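PDB 2IT9: hypothetical protein from Prochlorococcus marinus, which is of unknown function but may bind DNA. Local coordinates for residues I12-S17 and F21-G26; E44-L49 and W86-I91; E48-Y53 and A117-W122; D65-L70 and L76-G81. One frame throughout, in Å; residues are numbered along the deposited sequence. Where two conformers were deposited one is given.

Interaction 1. Residues I12-S17 and F21-G26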
loop_
_atom_site.group_PDB
_atom_site.type_symbol
_atom_site.label_atom_id
_atom_site.label_comp_id
_atom_site.label_asym_id
_atom_site.label_seq_id
_atom_site.Cartn_x
_atom_site.Cartn_y
_atom_site.Cartn_z
ATOM N N ILE A 12 -11.689 4.390 3.033
ATOM C CA ILE A 12 -11.627 3.957 4.414
ATOM C C ILE A 12 -12.830 3.044 4.627
ATOM O O ILE A 12 -13.927 3.407 4.245
ATOM C CB ILE A 12 -11.729 5.106 5.393
ATOM C CG1 ILE A 12 -10.654 6.143 5.095
ATOM C CG2 ILE A 12 -11.618 4.621 6.808
ATOM C CD1 ILE A 12 -10.667 7.217 6.108
ATOM N N ILE A 13 -12.611 1.867 5.212
ATOM C CA ILE A 13 -13.677 0.921 5.398
ATOM C C ILE A 13 -13.631 0.325 6.795
ATOM O O ILE A 13 -12.561 -0.053 7.257
ATOM C CB ILE A 13 -13.656 -0.287 4.370
ATOM C CG1 ILE A 13 -13.481 0.188 2.930
ATOM C CG2 ILE A 13 -14.961 -1.204 4.602
ATOM C CD1 ILE A 13 -13.319 -0.875 1.915
ATOM N N PHE A 14 -14.771 0.309 7.468
ATOM C CA PHE A 14 -14.877 -0.361 8.760
ATOM C C PHE A 14 -15.817 -1.552 8.571
ATOM O O PHE A 14 -16.919 -1.408 8.002
ATOM C CB PHE A 14 -15.422 0.559 9.842
ATOM C CG PHE A 14 -15.697 -0.148 11.138
ATOM C CD1 PHE A 14 -14.640 -0.642 11.904
ATOM C CD2 PHE A 14 -16.995 -0.317 11.612
ATOM C CE1 PHE A 14 -14.883 -1.302 13.100
ATOM C CE2 PHE A 14 -17.232 -0.970 12.808
ATOM C CZ PHE A 14 -16.166 -1.455 13.554
ATOM N N ASP A 15 -15.390 -2.720 9.052
ATOM C CA ASP A 15 -16.153 -3.957 8.964
ATOM C C ASP A 15 -16.338 -4.482 10.398
ATOM O O ASP A 15 -15.406 -5.019 10.998
ATOM C CB ASP A 15 -15.434 -4.960 8.072
ATOM C CG ASP A 15 -16.181 -6.267 7.943
ATOM O OD1 ASP A 15 -17.217 -6.482 8.608
ATOM O OD2 ASP A 15 -15.742 -7.102 7.134
ATOM N N SER A 16 -17.542 -4.309 10.938
ATOM C CA SER A 16 -17.828 -4.706 12.324
ATOM C C SER A 16 -17.777 -6.213 12.537
ATOM O O SER A 16 -17.736 -6.648 13.663
ATOM C CB SER A 16 -19.177 -4.153 12.790
ATOM O OG SER A 16 -20.252 -4.845 12.180
ATOM N N SER A 17 -17.768 -7.017 11.479
ATOM C CA SER A 17 -17.689 -8.482 11.642
ATOM C C SER A 17 -16.253 -9.012 11.918
ATOM O O SER A 17 -16.074 -10.177 12.319
ATOM C CB SER A 17 -18.260 -9.188 10.421
ATOM O OG SER A 17 -17.388 -9.098 9.319
ATOM N N PHE A 21 -8.550 -6.995 12.576
ATOM C CA PHE A 21 -8.260 -6.017 11.560
ATOM C C PHE A 21 -9.580 -5.543 10.941
ATOM O O PHE A 21 -9.916 -5.888 9.815
ATOM C CB PHE A 21 -7.318 -6.657 10.546
ATOM C CG PHE A 21 -5.968 -6.985 11.118
ATOM C CD1 PHE A 21 -5.104 -5.953 11.496
ATOM C CD2 PHE A 21 -5.555 -8.312 11.270
ATOM C CE1 PHE A 21 -3.860 -6.227 12.035
ATOM C CE2 PHE A 21 -4.289 -8.602 11.803
ATOM C CZ PHE A 21 -3.454 -7.567 12.191
ATOM N N SER A 22 -10.292 -4.728 11.714
ATOM C CA SER A 22 -11.620 -4.244 11.365
ATOM C C SER A 22 -11.665 -2.949 10.536
ATOM O O SER A 22 -12.752 -2.542 10.125
ATOM C CB SER A 22 -12.428 -4.091 12.646
ATOM O OG SER A 22 -11.773 -3.202 13.520
ATOM N N THR A 23 -10.523 -2.307 10.297
ATOM C CA THR A 23 -10.471 -1.098 9.423
ATOM C C THR A 23 -9.547 -1.279 8.242
ATOM O O THR A 23 -8.533 -1.970 8.343
ATOM C CB THR A 23 -10.031 0.146 10.242
ATOM O OG1 THR A 23 -11.010 0.396 11.244
ATOM C CG2 THR A 23 -9.898 1.377 9.393
ATOM N N LEU A 24 -9.943 -0.747 7.099
ATOM C CA LEU A 24 -9.059 -0.710 5.951
ATOM C C LEU A 24 -8.868 0.744 5.543
ATOM O O LEU A 24 -9.816 1.505 5.494
ATOM C CB LEU A 24 -9.636 -1.544 4.826
ATOM C CG LEU A 24 -8.977 -1.421 3.447
ATOM C CD1 LEU A 24 -9.225 -2.674 2.651
ATOM C CD2 LEU A 24 -9.414 -0.187 2.666
ATOM N N ILE A 25 -7.632 1.112 5.231
ATOM C CA ILE A 25 -7.345 2.403 4.611
ATOM C C ILE A 25 -6.741 2.115 3.251
ATOM O O ILE A 25 -5.994 1.116 3.073
ATOM C CB ILE A 25 -6.449 3.324 5.470
ATOM C CG1 ILE A 25 -5.134 2.646 5.823
ATOM C CG2 ILE A 25 -7.191 3.764 6.730
ATOM C CD1 ILE A 25 -4.032 3.578 6.347
ATOM N N GLY A 26 -7.116 2.930 2.271
ATOM C CA GLY A 26 -6.635 2.777 0.920
ATOM C C GLY A 26 -6.248 4.031 0.155
ATOM O O GLY A 26 -6.844 5.068 0.361
#

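Interaction 2. Residues E44-L49 and W86-I91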
loop_
_atom_site.group_PDB
_atom_site.type_symbol
_atom_site.label_atom_id
_atom_site.label_comp_id
_atom_site.label_asym_id
_atom_site.label_seq_id
_atom_site.Cartn_x
_atom_site.Cartn_y
_atom_site.Cartn_z
ATOM N N GLU A 44 -5.618 10.337 15.522
ATOM C CA GLU A 44 -5.096 11.353 16.399
ATOM C C GLU A 44 -3.825 12.017 15.821
ATOM O O GLU A 44 -3.643 13.233 15.935
ATOM C CB GLU A 44 -4.813 10.738 17.753
ATOM C CG GLU A 44 -6.118 10.380 18.498
ATOM C CD GLU A 44 -5.895 9.626 19.782
ATOM O OE1 GLU A 44 -4.736 9.313 20.055
ATOM O OE2 GLU A 44 -6.878 9.337 20.503
ATOM N N VAL A 45 -2.976 11.209 15.181
ATOM C CA VAL A 45 -1.737 11.716 14.591
ATOM C C VAL A 45 -2.029 12.619 13.387
ATOM O O VAL A 45 -1.479 13.719 13.260
ATOM C CB VAL A 45 -0.854 10.535 14.179
ATOM C CG1 VAL A 45 0.239 10.923 13.108
ATOM C CG2 VAL A 45 -0.239 9.868 15.437
ATOM N N VAL A 46 -2.892 12.135 12.509
ATOM C CA VAL A 46 -3.261 12.884 11.314
ATOM C C VAL A 46 -3.962 14.182 11.713
ATOM O O VAL A 46 -3.631 15.229 11.130
ATOM C CB VAL A 46 -4.052 12.030 10.355
ATOM C CG1 VAL A 46 -4.628 12.883 9.160
ATOM C CG2 VAL A 46 -3.196 10.894 9.822
HETATM N N MSE A 47 -4.876 14.143 12.696
HETATM C CA MSE A 47 -5.580 15.359 13.106
HETATM C C MSE A 47 -4.581 16.363 13.668
HETATM O O MSE A 47 -4.680 17.571 13.417
HETATM C CB MSE A 47 -6.643 15.104 14.177
HETATM C CG MSE A 47 -7.950 14.356 13.802
HETATM SE SE MSE A 47 -8.695 14.960 12.102
HETATM C CE MSE A 47 -7.856 13.675 10.967
ATOM N N GLU A 48 -3.626 15.873 14.448
ATOM C CA GLU A 48 -2.619 16.748 15.022
ATOM C C GLU A 48 -1.774 17.406 13.944
ATOM O O GLU A 48 -1.536 18.623 14.013
ATOM C CB GLU A 48 -1.705 16.004 15.996
ATOM C CG GLU A 48 -0.618 16.898 16.471
ATOM C CD GLU A 48 0.165 16.358 17.609
ATOM O OE1 GLU A 48 -0.272 15.362 18.231
ATOM O OE2 GLU A 48 1.222 16.960 17.886
ATOM N N LEU A 49 -1.320 16.623 12.957
ATOM C CA LEU A 49 -0.520 17.201 11.862
ATOM C C LEU A 49 -1.332 18.179 11.015
ATOM O O LEU A 49 -0.887 19.313 10.756
ATOM C CB LEU A 49 0.058 16.111 10.968
ATOM C CG LEU A 49 1.220 15.311 11.519
ATOM C CD1 LEU A 49 1.444 14.120 10.598
ATOM C CD2 LEU A 49 2.464 16.153 11.582
ATOM N N TRP A 86 -1.042 19.626 0.793
ATOM C CA TRP A 86 -0.082 18.761 1.442
ATOM C C TRP A 86 -0.240 17.288 1.161
ATOM O O TRP A 86 -1.341 16.827 0.955
ATOM C CB TRP A 86 -0.132 18.963 2.954
ATOM C CG TRP A 86 -1.525 18.753 3.536
ATOM C CD1 TRP A 86 -2.579 19.624 3.470
ATOM C CD2 TRP A 86 -1.991 17.630 4.297
ATOM N NE1 TRP A 86 -3.684 19.084 4.076
ATOM C CE2 TRP A 86 -3.342 17.881 4.628
ATOM C CE3 TRP A 86 -1.415 16.426 4.700
ATOM C CZ2 TRP A 86 -4.111 16.990 5.357
ATOM C CZ3 TRP A 86 -2.181 15.538 5.430
ATOM C CH2 TRP A 86 -3.521 15.829 5.758
ATOM N N ASN A 87 0.879 16.548 1.206
ATOM C CA ASN A 87 0.846 15.098 1.037
ATOM C C ASN A 87 1.226 14.471 2.374
ATOM O O ASN A 87 1.695 15.151 3.315
ATOM C CB ASN A 87 1.742 14.601 -0.111
ATOM C CG ASN A 87 3.192 14.959 0.079
ATOM O OD1 ASN A 87 3.719 14.889 1.173
ATOM N ND2 ASN A 87 3.839 15.345 -1.002
ATOM N N LEU A 88 1.016 13.160 2.475
ATOM C CA LEU A 88 1.226 12.455 3.723
ATOM C C LEU A 88 1.800 11.073 3.508
ATOM O O LEU A 88 1.222 10.266 2.759
ATOM C CB LEU A 88 -0.101 12.322 4.490
ATOM C CG LEU A 88 -0.023 11.662 5.888
ATOM C CD1 LEU A 88 0.704 12.555 6.840
ATOM C CD2 LEU A 88 -1.411 11.377 6.374
ATOM N N ARG A 89 2.944 10.832 4.152
ATOM C CA ARG A 89 3.613 9.539 4.137
ATOM C C ARG A 89 3.459 8.951 5.530
ATOM O O ARG A 89 3.688 9.643 6.518
ATOM C CB ARG A 89 5.075 9.691 3.785
ATOM C CG ARG A 89 5.769 8.369 3.667
ATOM C CD ARG A 89 7.225 8.523 3.290
ATOM N NE ARG A 89 7.881 7.213 3.259
ATOM C CZ ARG A 89 9.178 7.026 3.484
ATOM N NH1 ARG A 89 9.979 8.045 3.785
ATOM N NH2 ARG A 89 9.682 5.800 3.435
ATOM N N LEU A 90 3.020 7.698 5.597
ATOM C CA LEU A 90 2.794 7.018 6.861
ATOM C C LEU A 90 3.665 5.752 6.923
ATOM O O LEU A 90 3.707 4.985 5.958
ATOM C CB LEU A 90 1.366 6.587 7.015
ATOM C CG LEU A 90 0.376 7.744 7.123
ATOM C CD1 LEU A 90 -1.003 7.159 7.074
ATOM C CD2 LEU A 90 0.582 8.488 8.428
ATOM N N ILE A 91 4.356 5.591 8.033
ATOM C CA ILE A 91 5.141 4.388 8.305
ATOM C C ILE A 91 4.559 3.716 9.536
ATOM O O ILE A 91 4.598 4.290 10.646
ATOM C CB ILE A 91 6.609 4.716 8.557
ATOM C CG1 ILE A 91 7.157 5.678 7.503
ATOM C CG2 ILE A 91 7.444 3.438 8.715
ATOM C CD1 ILE A 91 7.089 5.209 6.152
#

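Interaction 3. Residues E48-Y53 and A117-W122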
loop_
_atom_site.group_PDB
_atom_site.type_symbol
_atom_site.label_atom_id
_atom_site.label_comp_id
_atom_site.label_asym_id
_atom_site.label_seq_id
_atom_site.Cartn_x
_atom_site.Cartn_y
_atom_site.Cartn_z
ATOM N N GLU A 48 -3.626 15.873 14.448
ATOM C CA GLU A 48 -2.619 16.748 15.022
ATOM C C GLU A 48 -1.774 17.406 13.944
ATOM O O GLU A 48 -1.536 18.623 14.013
ATOM C CB GLU A 48 -1.705 16.004 15.996
ATOM C CG GLU A 48 -0.618 16.898 16.471
ATOM C CD GLU A 48 0.165 16.358 17.609
ATOM O OE1 GLU A 48 -0.272 15.362 18.231
ATOM O OE2 GLU A 48 1.222 16.960 17.886
ATOM N N LEU A 49 -1.320 16.623 12.957
ATOM C CA LEU A 49 -0.520 17.201 11.862
ATOM C C LEU A 49 -1.332 18.179 11.015
ATOM O O LEU A 49 -0.887 19.313 10.756
ATOM C CB LEU A 49 0.058 16.111 10.968
ATOM C CG LEU A 49 1.220 15.311 11.519
ATOM C CD1 LEU A 49 1.444 14.120 10.598
ATOM C CD2 LEU A 49 2.464 16.153 11.582
ATOM N N CYS A 50 -2.536 17.756 10.638
ATOM C CA CYS A 50 -3.426 18.588 9.830
ATOM C C CYS A 50 -3.675 19.937 10.516
ATOM O O CYS A 50 -3.450 21.000 9.899
ATOM C CB CYS A 50 -4.742 17.828 9.446
ATOM S SG CYS A 50 -5.804 18.853 8.383
ATOM N N ASP A 51 -4.027 19.945 11.799
ATOM C CA ASP A 51 -4.291 21.191 12.490
ATOM C C ASP A 51 -3.063 22.091 12.519
ATOM O O ASP A 51 -3.172 23.306 12.316
ATOM C CB ASP A 51 -4.767 20.948 13.941
ATOM C CG ASP A 51 -6.185 20.342 14.021
ATOM O OD1 ASP A 51 -6.900 20.214 12.983
ATOM O OD2 ASP A 51 -6.575 19.976 15.148
ATOM N N GLN A 52 -1.901 21.506 12.805
ATOM C CA GLN A 52 -0.673 22.289 12.843
ATOM C C GLN A 52 -0.329 22.896 11.489
ATOM O O GLN A 52 0.078 24.063 11.410
ATOM C CB GLN A 52 0.477 21.443 13.273
ATOM C CG GLN A 52 1.675 22.278 13.524
ATOM C CD GLN A 52 2.809 21.472 13.996
ATOM O OE1 GLN A 52 2.821 20.245 13.812
ATOM N NE2 GLN A 52 3.771 22.135 14.672
ATOM N N TYR A 53 -0.462 22.092 10.435
ATOM C CA TYR A 53 -0.251 22.575 9.096
ATOM C C TYR A 53 -1.176 23.752 8.789
ATOM O O TYR A 53 -0.724 24.771 8.271
ATOM C CB TYR A 53 -0.453 21.467 8.078
ATOM C CG TYR A 53 -0.693 21.986 6.670
ATOM C CD1 TYR A 53 0.357 22.415 5.871
ATOM C CD2 TYR A 53 -1.978 22.089 6.159
ATOM C CE1 TYR A 53 0.130 22.921 4.576
ATOM C CE2 TYR A 53 -2.210 22.572 4.877
ATOM C CZ TYR A 53 -1.168 23.004 4.089
ATOM O OH TYR A 53 -1.441 23.505 2.812
ATOM N N ALA A 117 -13.040 12.437 5.949
ATOM C CA ALA A 117 -13.649 11.107 6.191
ATOM C C ALA A 117 -13.288 10.604 7.577
ATOM O O ALA A 117 -14.119 10.036 8.249
ATOM C CB ALA A 117 -13.199 10.090 5.132
HETATM N N MSE A 118 -12.033 10.773 7.995
HETATM C CA MSE A 118 -11.597 10.346 9.321
HETATM C C MSE A 118 -12.379 11.028 10.387
HETATM O O MSE A 118 -12.801 10.376 11.345
HETATM C CB MSE A 118 -10.109 10.649 9.537
HETATM C CG MSE A 118 -9.242 9.761 8.753
HETATM SE SE MSE A 118 -7.368 10.195 9.054
HETATM C CE MSE A 118 -6.607 8.704 8.179
ATOM N N ARG A 119 -12.569 12.336 10.240
ATOM C CA ARG A 119 -13.316 13.104 11.226
ATOM C C ARG A 119 -14.798 12.721 11.356
ATOM O O ARG A 119 -15.386 12.914 12.416
ATOM C CB ARG A 119 -13.268 14.592 10.885
ATOM C CG ARG A 119 -11.935 15.269 11.037
ATOM C CD ARG A 119 -12.110 16.813 11.009
ATOM N NE ARG A 119 -10.846 17.505 11.298
ATOM C CZ ARG A 119 -10.106 18.217 10.439
ATOM N NH1 ARG A 119 -10.495 18.417 9.177
ATOM N NH2 ARG A 119 -8.967 18.783 10.867
ATOM N N SER A 120 -15.402 12.213 10.287
ATOM C CA SER A 120 -16.821 11.911 10.280
ATOM C C SER A 120 -17.206 10.440 10.214
ATOM O O SER A 120 -18.369 10.155 9.951
ATOM C CB SER A 120 -17.437 12.589 9.060
ATOM O OG SER A 120 -16.913 12.014 7.877
HETATM N N MSE A 121 -16.290 9.500 10.457
HETATM C CA MSE A 121 -16.642 8.065 10.262
HETATM C C MSE A 121 -18.001 7.560 10.874
HETATM O O MSE A 121 -18.733 6.756 10.257
HETATM C CB MSE A 121 -15.496 7.156 10.673
HETATM C CG MSE A 121 -14.374 7.050 9.692
HETATM SE SE MSE A 121 -14.743 6.379 7.830
HETATM C CE MSE A 121 -15.268 4.471 7.999
ATOM N N TRP A 122 -18.322 8.037 12.078
ATOM C CA TRP A 122 -19.589 7.717 12.762
ATOM C C TRP A 122 -20.615 8.868 12.634
ATOM O O TRP A 122 -21.611 8.872 13.358
ATOM C CB TRP A 122 -19.308 7.416 14.239
#

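Interaction 4. Residues D65-L70 and L76-G81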
loop_
_atom_site.group_PDB
_atom_site.type_symbol
_atom_site.label_atom_id
_atom_site.label_comp_id
_atom_site.label_asym_id
_atom_site.label_seq_id
_atom_site.Cartn_x
_atom_site.Cartn_y
_atom_site.Cartn_z
ATOM N N ASP A 65 7.656 26.033 1.696
ATOM C CA ASP A 65 7.140 24.773 2.121
ATOM C C ASP A 65 7.440 24.468 3.566
ATOM O O ASP A 65 8.226 25.164 4.215
ATOM C CB ASP A 65 7.494 23.639 1.149
ATOM C CG ASP A 65 8.947 23.472 0.943
ATOM O OD1 ASP A 65 9.655 23.235 1.931
ATOM O OD2 ASP A 65 9.359 23.525 -0.242
ATOM N N ILE A 66 6.763 23.430 4.037
ATOM C CA ILE A 66 6.912 22.939 5.390
ATOM C C ILE A 66 6.894 21.444 5.365
ATOM O O ILE A 66 6.218 20.805 4.521
ATOM C CB ILE A 66 5.769 23.458 6.325
ATOM C CG1 ILE A 66 6.046 23.118 7.797
ATOM C CG2 ILE A 66 4.415 22.913 5.913
ATOM C CD1 ILE A 66 7.250 23.806 8.363
ATOM N N THR A 67 7.667 20.889 6.271
ATOM C CA THR A 67 7.695 19.448 6.529
ATOM C C THR A 67 7.435 19.292 8.049
ATOM O O THR A 67 8.078 19.972 8.884
ATOM C CB THR A 67 9.083 18.820 6.178
ATOM O OG1 THR A 67 9.408 19.107 4.815
ATOM C CG2 THR A 67 9.079 17.278 6.415
ATOM N N LEU A 68 6.494 18.411 8.394
ATOM C CA LEU A 68 6.145 18.175 9.795
ATOM C C LEU A 68 6.177 16.685 9.979
ATOM O O LEU A 68 5.503 15.973 9.248
ATOM C CB LEU A 68 4.709 18.668 10.085
ATOM C CG LEU A 68 4.395 20.154 9.874
ATOM C CD1 LEU A 68 2.918 20.398 10.069
ATOM C CD2 LEU A 68 5.226 20.976 10.850
ATOM N N GLU A 69 6.933 16.208 10.957
ATOM C CA GLU A 69 7.014 14.764 11.205
ATOM C C GLU A 69 6.546 14.520 12.633
ATOM O O GLU A 69 6.996 15.194 13.573
ATOM C CB GLU A 69 8.464 14.280 11.043
ATOM C CG GLU A 69 8.672 12.840 11.321
ATOM C CD GLU A 69 10.122 12.442 11.188
ATOM O OE1 GLU A 69 10.674 12.611 10.085
ATOM O OE2 GLU A 69 10.682 11.918 12.175
ATOM N N LEU A 70 5.721 13.491 12.810
ATOM C CA LEU A 70 5.215 13.137 14.120
ATOM C C LEU A 70 5.210 11.625 14.255
ATOM O O LEU A 70 4.605 10.929 13.455
ATOM C CB LEU A 70 3.778 13.648 14.288
ATOM C CG LEU A 70 3.013 13.150 15.519
ATOM C CD1 LEU A 70 3.711 13.505 16.812
ATOM C CD2 LEU A 70 1.568 13.760 15.518
ATOM N N LEU A 76 4.602 6.636 12.311
ATOM C CA LEU A 76 5.468 7.768 12.025
ATOM C C LEU A 76 4.869 8.412 10.777
ATOM O O LEU A 76 4.714 7.791 9.701
ATOM C CB LEU A 76 6.942 7.365 11.889
ATOM C CG LEU A 76 7.878 8.570 11.889
ATOM C CD1 LEU A 76 9.312 8.188 12.330
ATOM C CD2 LEU A 76 7.867 9.283 10.560
ATOM N N ALA A 77 4.440 9.658 10.924
ATOM C CA ALA A 77 3.807 10.328 9.823
ATOM C C ALA A 77 4.571 11.546 9.389
ATOM O O ALA A 77 5.022 12.284 10.229
ATOM C CB ALA A 77 2.398 10.735 10.247
ATOM N N ILE A 78 4.667 11.754 8.079
ATOM C CA ILE A 78 5.413 12.879 7.516
ATOM C C ILE A 78 4.523 13.646 6.578
ATOM O O ILE A 78 4.056 13.110 5.545
ATOM C CB ILE A 78 6.680 12.388 6.798
ATOM C CG1 ILE A 78 7.562 11.540 7.759
ATOM C CG2 ILE A 78 7.486 13.564 6.244
ATOM C CD1 ILE A 78 8.442 10.610 7.043
ATOM N N LEU A 79 4.288 14.902 6.925
ATOM C CA LEU A 79 3.481 15.787 6.133
ATOM C C LEU A 79 4.432 16.742 5.427
ATOM O O LEU A 79 5.326 17.335 6.058
ATOM C CB LEU A 79 2.514 16.570 7.024
ATOM C CG LEU A 79 1.643 17.628 6.363
ATOM C CD1 LEU A 79 0.387 17.869 7.196
ATOM C CD2 LEU A 79 2.389 18.924 6.088
ATOM N N ASN A 80 4.251 16.879 4.133
ATOM C CA ASN A 80 5.004 17.828 3.302
ATOM C C ASN A 80 4.006 18.726 2.565
ATOM O O ASN A 80 3.087 18.232 1.891
ATOM C CB ASN A 80 5.854 17.112 2.265
ATOM C CG ASN A 80 7.212 16.729 2.789
ATOM O OD1 ASN A 80 8.120 17.564 2.855
ATOM N ND2 ASN A 80 7.385 15.451 3.100
ATOM N N GLY A 81 4.141 20.026 2.697
ATOM C CA GLY A 81 3.213 20.879 1.966
ATOM C C GLY A 81 3.656 22.287 1.773
ATOM O O GLY A 81 4.771 22.637 2.103
HETATM O O HOH W 1 7.829 20.066 2.121
#

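Interaction 1. Residues I12-S17 and F21-G26
Ile13 and Leu24 form the central hydrogen-bonded pair of an antiparallel beta hairpin, in which strands 10-15 and 23-26 run side by side in the middle of the first four-stranded sheet. Ile13 N donates a hydrogen bond to Leu24 O at 2.8 Å, and Leu24 N donates one back to Ile13 O at 2.7 Å; one step nearer the turn, Asp15 N reaches Ser22 O at 2.9 Å. The flanking pairs Ile12-Ile25 and Phe14-Thr23 are non-hydrogen-bonded. Ile13 and Leu24 lie side by side on one face, where Ile13 CD1 meets Leu24 CD2 at 4.0 Å. The other face carries Phe14 together with Ile12, Thr23 and Ile25, whose branched side chains suit a strand and pack on Trp39 of helix 36-56. In one of its two conformers, Phe14 has CG anti to the backbone N (chi1 173°), which brings its CD1 to 3.2 Å from Ser22 O, oblique to the ring, with Thr23 OG1 at the ring edge and CE1 near Ser22 OG. Ser22 and Thr23 both face Leu34, a classic beta bulge. As strand 10-15 ends, Asp15 makes an Asx turn. With alanine at Asp15, the Ser17 hydroxyl and amide would probably lose their shared acceptor, leaving the start of the turn freer to move. Ser17 OG and N reach Asp15 OD1 from the same face of the carboxylate, at 2.7 Å and 3.0 Å.

Interaction 2. Residues E44-L49 and W86-I91
Leu88 of strand 85-92 meets Val46 and Leu49 of helix 36-56 in a wholly apolar contact, with one methyl for each partner. Its CD2 touches Val46 CG2 at 3.9 Å, and its CD1 touches Leu49 CD1 at 4.1 Å. Both partners approach at an oblique angle, so the forked end of the leucine is shared between side chains three residues apart, nearly one turn of helix. Leu88 has CG anti to its backbone N (chi1 -176°), and this extends the fork away from the strand far enough to bridge a CA-CA separation of 8.8 Å from Val46. Val46 contributes the methyl that sits beside its own N, while Leu49 reaches across with an end methyl. Valine and leucine suit this place because the contact is buried and asks for shape and bulk instead of polar partners.

Aromatic packing borders the patch: the indole of Trp86, on the same strand, meets the ring of Tyr53 with their planes at about 45°, and its NE1 is satisfied by Asn112 OD1. Charged groups stay off the interface, Glu44 bridging to Arg72 and Arg89 to Glu103. Val46 also packs on Val115 and Met118 of helix 110-120, and Leu49 on Leu68 and Leu70 of strand 65-72. The whole is the core of a two-layer alpha/beta arrangement, a long helix laid over one face of an antiparallel four-stranded sheet.

Interaction 3. Residues E48-Y53 and A117-W122
The guanidinium of Arg119 and the carboxylate of Asp51 lie nearly coplanar, their planes 10° apart, with Asp51 OD1 at the guanidinium edge; Cys50 SG comes in obliquely. The pair is a salt bridge between two helices, 36-56 and 110-120, whose backbones stay well apart here: the nearest CA atoms, of Cys50 and Arg119, are 11.4 Å from each other. A long side chain suits this gap, and the arginine, extended from CG to NE, reaches across it. The geometry is poor for a strong bond, however. Arg119 NH2 is 3.3 Å from Asp51 OD1 with a bent angle of 123° at the hydrogen, so the hydrogen bond is weak. A single nitrogen meets a single oxygen, and the near-coplanarity does not produce a two-pronged pair. Both residues are exposed, and solvent would probably weaken the attraction further. Alongside, SE of Met47, a selenomethionine, packs on Arg119 CG, and Met118, likewise selenomethionine, packs on Leu42 and Val46 of the long helix. Cys50 is buried, and its CB is directed toward the partner helix; with SG anti to the backbone N (chi1 -178°), its sulfur ends 4.0 Å from Arg119 NH2.

Interaction 4. Residues D65-L70 and L76-G81
Thr67 and Asn80 lie side by side on one face of an antiparallel hairpin of strands 65-72 and 75-82, a non-hydrogen-bonded pair joined through its side chains. Thr67 sets OG1 beside its backbone N, and OG1 donates a hydrogen bond to Asn80 OD1 at 2.8 Å, arriving 40° above the amide plane instead of along a lone pair. Asn80, with CG likewise beside its N (chi1 -87°), turns its oxygen to this hydroxyl; a water at 2.6 Å also donates to OD1 and links it to Ile66 O. A leucine in place of Asn80 would probably leave the Thr67 hydroxyl and this water without their acceptor. Farther along, Glu69 stretches out beside Ile78 and crosses Leu76, its CG 3.7 Å from Leu76 CD2 in one of the two leucine conformers; the carboxylate oxygens lie beside Ile78 and Leu76. On the other face, Leu68 CD1 and Leu79 CD2 approach loosely, at 4.3 Å. Backbone pairs such as Leu68 N to Leu79 O, at 2.8 Å, fix the register. The face of Leu68, Leu79, Leu70 and Ala77 is thus apolar and turned to helix 36-56, whereas the other is mixed: the Thr67-Asn80 bond is its polar tie, with Ile78 and the Glu69 methylenes packed beside it.

Interaction 2 is the buried one, pure side-chain packing with its centre about 5 Å from that of the chain, whereas interactions 1 and 4 are hairpins in separate sheets, their centres about 25 Å apart, and rest on backbone hydrogen bonds. Interaction 3 lies toward the surface, a weak, long salt bridge between exposed Asp51 and Arg119 beside the buried Cys50. Helix 36-56 serves both interactions 2 and 3, giving methyls to the sheet and Asp51 to the second helix. Interactions 2 and 4 share one sheet, where Ala77 packs on Leu90 and Ile78 is bonded through its backbone to Arg89. Ile12 of interaction 1 packs on Ala117, Met118 and Met121, so the end of helix 110-120 and the residues after it lie against the first sheet.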